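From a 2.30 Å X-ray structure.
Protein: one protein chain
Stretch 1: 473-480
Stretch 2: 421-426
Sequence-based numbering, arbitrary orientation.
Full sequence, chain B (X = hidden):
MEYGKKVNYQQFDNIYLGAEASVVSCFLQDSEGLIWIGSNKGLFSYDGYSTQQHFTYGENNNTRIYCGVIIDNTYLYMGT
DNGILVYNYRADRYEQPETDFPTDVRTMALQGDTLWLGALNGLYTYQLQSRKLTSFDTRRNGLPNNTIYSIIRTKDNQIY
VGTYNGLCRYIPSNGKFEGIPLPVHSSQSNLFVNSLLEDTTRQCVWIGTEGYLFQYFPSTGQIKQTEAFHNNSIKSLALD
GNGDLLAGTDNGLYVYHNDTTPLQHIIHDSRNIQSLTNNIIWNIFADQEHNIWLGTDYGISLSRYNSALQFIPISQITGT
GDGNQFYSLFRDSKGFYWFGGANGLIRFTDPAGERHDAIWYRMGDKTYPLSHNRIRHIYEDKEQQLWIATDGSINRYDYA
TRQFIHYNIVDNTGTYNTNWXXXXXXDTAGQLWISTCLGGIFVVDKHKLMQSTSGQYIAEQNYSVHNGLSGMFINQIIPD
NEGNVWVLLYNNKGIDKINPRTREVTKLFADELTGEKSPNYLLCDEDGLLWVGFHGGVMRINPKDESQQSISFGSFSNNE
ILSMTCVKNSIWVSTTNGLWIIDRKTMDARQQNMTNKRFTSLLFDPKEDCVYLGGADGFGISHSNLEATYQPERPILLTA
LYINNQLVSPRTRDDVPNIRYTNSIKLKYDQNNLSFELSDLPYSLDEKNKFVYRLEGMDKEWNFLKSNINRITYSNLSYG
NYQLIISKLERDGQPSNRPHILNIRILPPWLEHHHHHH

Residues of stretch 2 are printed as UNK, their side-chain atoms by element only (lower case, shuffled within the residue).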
# COMPACT_ATOMS: atom_id res chain seq x y z
N PHE B 473 -24.35 -27.47 15.58
CA PHE B 473 -23.70 -26.18 15.33
C PHE B 473 -23.51 -25.39 16.61
O PHE B 473 -24.44 -24.73 17.14
CB PHE B 473 -24.44 -25.34 14.29
CG PHE B 473 -25.22 -26.18 13.33
CD1 PHE B 473 -24.69 -26.48 12.06
CD2 PHE B 473 -26.45 -26.74 13.72
CE1 PHE B 473 -25.39 -27.29 11.17
CE2 PHE B 473 -27.16 -27.55 12.85
CZ PHE B 473 -26.64 -27.83 11.56
N ILE B 474 -22.28 -25.43 17.06
CA ILE B 474 -21.95 -24.84 18.34
C ILE B 474 -21.06 -23.60 18.18
O ILE B 474 -20.01 -23.68 17.57
CB ILE B 474 -21.39 -25.91 19.27
CG1 ILE B 474 -22.54 -26.84 19.68
CG2 ILE B 474 -21.04 -25.30 20.60
CD1 ILE B 474 -22.71 -28.02 18.97
N ASN B 475 -21.53 -22.46 18.68
CA ASN B 475 -20.80 -21.21 18.54
C ASN B 475 -19.71 -20.99 19.59
O ASN B 475 -18.64 -20.61 19.21
CB ASN B 475 -21.72 -19.96 18.46
CG ASN B 475 -22.32 -19.69 17.01
OD1 ASN B 475 -22.73 -20.61 16.29
ND2 ASN B 475 -22.39 -18.41 16.63
N GLN B 476 -20.02 -21.14 20.88
CA GLN B 476 -19.13 -20.81 22.03
C GLN B 476 -19.42 -21.75 23.21
O GLN B 476 -20.59 -22.09 23.49
CB GLN B 476 -19.40 -19.41 22.59
CG GLN B 476 -18.84 -18.25 21.82
CD GLN B 476 -19.81 -17.07 21.75
OE1 GLN B 476 -20.89 -17.19 21.19
NE2 GLN B 476 -19.43 -15.96 22.29
N ILE B 477 -18.37 -22.14 23.90
CA ILE B 477 -18.48 -23.04 25.02
C ILE B 477 -17.68 -22.34 26.12
O ILE B 477 -16.56 -21.92 25.87
CB ILE B 477 -17.95 -24.46 24.69
CG1 ILE B 477 -16.56 -24.42 24.00
CG2 ILE B 477 -18.92 -25.20 23.76
CD1 ILE B 477 -15.92 -25.78 23.67
N ILE B 478 -18.26 -22.18 27.32
CA ILE B 478 -17.62 -21.45 28.42
C ILE B 478 -17.70 -22.18 29.79
O ILE B 478 -18.79 -22.56 30.24
CB ILE B 478 -18.19 -19.99 28.49
CG1 ILE B 478 -18.18 -19.40 27.05
CG2 ILE B 478 -17.39 -19.14 29.50
CD1 ILE B 478 -17.88 -17.99 26.89
N PRO B 479 -16.53 -22.44 30.44
CA PRO B 479 -16.59 -22.98 31.79
C PRO B 479 -17.16 -21.97 32.80
O PRO B 479 -16.98 -20.78 32.67
CB PRO B 479 -15.11 -23.32 32.15
CG PRO B 479 -14.29 -22.40 31.28
CD PRO B 479 -15.14 -22.21 29.99
N ASP B 480 -17.88 -22.51 33.76
CA ASP B 480 -18.29 -21.91 35.04
C ASP B 480 -17.18 -21.76 36.01
O ASP B 480 -16.10 -22.27 35.77
CB ASP B 480 -19.16 -22.99 35.77
CG ASP B 480 -20.54 -22.61 35.79
OD1 ASP B 480 -20.72 -21.38 35.52
OD2 ASP B 480 -21.41 -23.47 36.00
N UNK B 421 -13.84 -25.12 13.20
CA UNK B 421 -13.73 -24.87 14.64
C UNK B 421 -14.09 -23.45 15.03
O UNK B 421 -13.57 -22.51 14.43
c UNK B 421 -12.16 -24.89 16.69
o UNK B 421 -12.14 -26.65 15.02
c UNK B 421 -12.29 -25.22 15.15
N UNK B 422 -14.99 -23.29 16.02
CA UNK B 422 -15.52 -21.96 16.41
C UNK B 422 -14.96 -21.47 17.71
O UNK B 422 -14.89 -20.26 17.86
o UNK B 422 -19.27 -21.35 11.25
c UNK B 422 -17.48 -22.73 14.15
c UNK B 422 -18.98 -20.47 13.47
c UNK B 422 -17.08 -21.91 16.52
c UNK B 422 -18.01 -22.59 12.84
c UNK B 422 -18.44 -20.61 14.80
c UNK B 422 -17.70 -21.76 15.14
c UNK B 422 -18.75 -21.46 12.52
N UNK B 423 -14.59 -22.37 18.63
CA UNK B 423 -14.19 -21.97 19.97
C UNK B 423 -13.39 -23.08 20.62
O UNK B 423 -13.60 -24.29 20.34
c UNK B 423 -15.31 -20.52 23.09
c UNK B 423 -15.23 -19.36 23.88
c UNK B 423 -15.36 -19.13 21.13
c UNK B 423 -15.43 -21.65 20.83
o UNK B 423 -15.16 -16.97 24.05
c UNK B 423 -15.31 -17.97 21.92
c UNK B 423 -15.36 -20.42 21.70
c UNK B 423 -15.25 -18.11 23.27
N UNK B 424 -12.50 -22.67 21.50
CA UNK B 424 -11.62 -23.57 22.22
C UNK B 424 -11.31 -23.03 23.57
O UNK B 424 -11.19 -21.80 23.73
c UNK B 424 -10.32 -23.74 21.46
c UNK B 424 -8.27 -25.21 21.35
c UNK B 424 -9.30 -24.55 22.28
c UNK B 424 -9.69 -22.44 21.22
N UNK B 425 -11.21 -23.92 24.56
CA UNK B 425 -10.60 -23.58 25.86
C UNK B 425 -9.97 -24.81 26.47
O UNK B 425 -10.27 -25.91 26.04
c UNK B 425 -12.69 -23.84 27.41
c UNK B 425 -14.98 -24.73 27.33
c UNK B 425 -13.45 -25.55 29.03
c UNK B 425 -12.44 -24.65 28.50
c UNK B 425 -11.61 -22.90 26.85
c UNK B 425 -14.72 -25.58 28.43
c UNK B 425 -13.98 -23.89 26.83
N UNK B 426 -9.15 -24.63 27.51
CA UNK B 426 -8.55 -25.75 28.23
C UNK B 426 -9.18 -25.83 29.64
O UNK B 426 -9.31 -24.81 30.29
c UNK B 426 -7.01 -25.66 28.31
o UNK B 426 -4.12 -25.98 29.00
o UNK B 426 -4.39 -27.69 30.28
c UNK B 426 -4.86 -26.85 29.47
c UNK B 426 -6.39 -26.93 29.07

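Position 421 opens the stretch with three side-chain atoms, one carbon carrying one oxygen and one further carbon. The CA-to-CB bond points away from stretch 1, and its side chain makes no contact with stretch 1. A short fork of one oxygen and one carbon on CB identifies threonine; the Thr-421 hydroxyl is hydrogen-bonded elsewhere in the structure.

Position 422 has one carbon followed by a six-carbon ring bearing a single oxygen, eight atoms in all. Its CA-to-CB bond points toward stretch 1, and CB lies 3.4 Å from O of Asn-475 and 3.6 Å from O of Ile-474, so the approach is to backbone carbonyls. The oxygen on the ring distinguishes tyrosine from phenylalanine, and the residue is Tyr-422, with chi1 in the m well.

At position 423 the same atom set recurs: one carbon, a ring of six carbons and one oxygen. Again the CA-to-CB bond points toward stretch 1, but here the ring meets both side-chain and backbone atoms. CG of Gln-476 sits over one ring face, 20° off the normal, a CH-pi contact, while O of Ile-477 approaches a ring carbon at the edge. This is Tyr-423. CG of Gln-476 lies 3.7 Å from the centroid of the Tyr-423 ring, and O of Ile-477 lies 3.4 Å from CD2 of Tyr-423. CD1 of Ile-478 lies 4.1 Å from OH of Tyr-423.

Position 424 carries four carbons, forked at the first, with one arm two carbons long. Its CA-to-CB bond points away, and the side chain makes no contact with stretch 1. The pattern is that of isoleucine, Ile-424, with both chi angles t.

Position 425 shows one carbon and a six-carbon ring without oxygen, and its CA-to-CB bond points toward stretch 1. CD of Pro-479 lies almost directly above the ring, 6° off the normal, a second CH-pi contact, and CG1 of Ile-477 packs against a ring carbon. The residue is phenylalanine, Phe-425, with chi1 p. CD of Pro-479 is 3.5 Å from the centroid of the Phe-425 ring, and CG1 of Ile-477 is 3.7 Å from CE1 of Phe-425.

Position 426 closes the stretch with three carbons in a row, the third carrying two oxygens: a carboxylate on a two-carbon stem, Glu-426. Its CA-to-CB bond points away, and one carboxylate oxygen is hydrogen-bonded elsewhere in the structure.

The two strands run nearly parallel, 6° apart, yet no hydrogen bond joins them. Contacts come from the aromatic side chains, those of Gln-476, Ile-477, Ile-478 and Pro-479, and backbone carbonyls. Ile-477 touches both Tyr-423 and Phe-425, linking the two CH-pi contacts into one contact that buries 456 Å² summed over both stretches.

Stretch 2 (421-426) TYYIFE
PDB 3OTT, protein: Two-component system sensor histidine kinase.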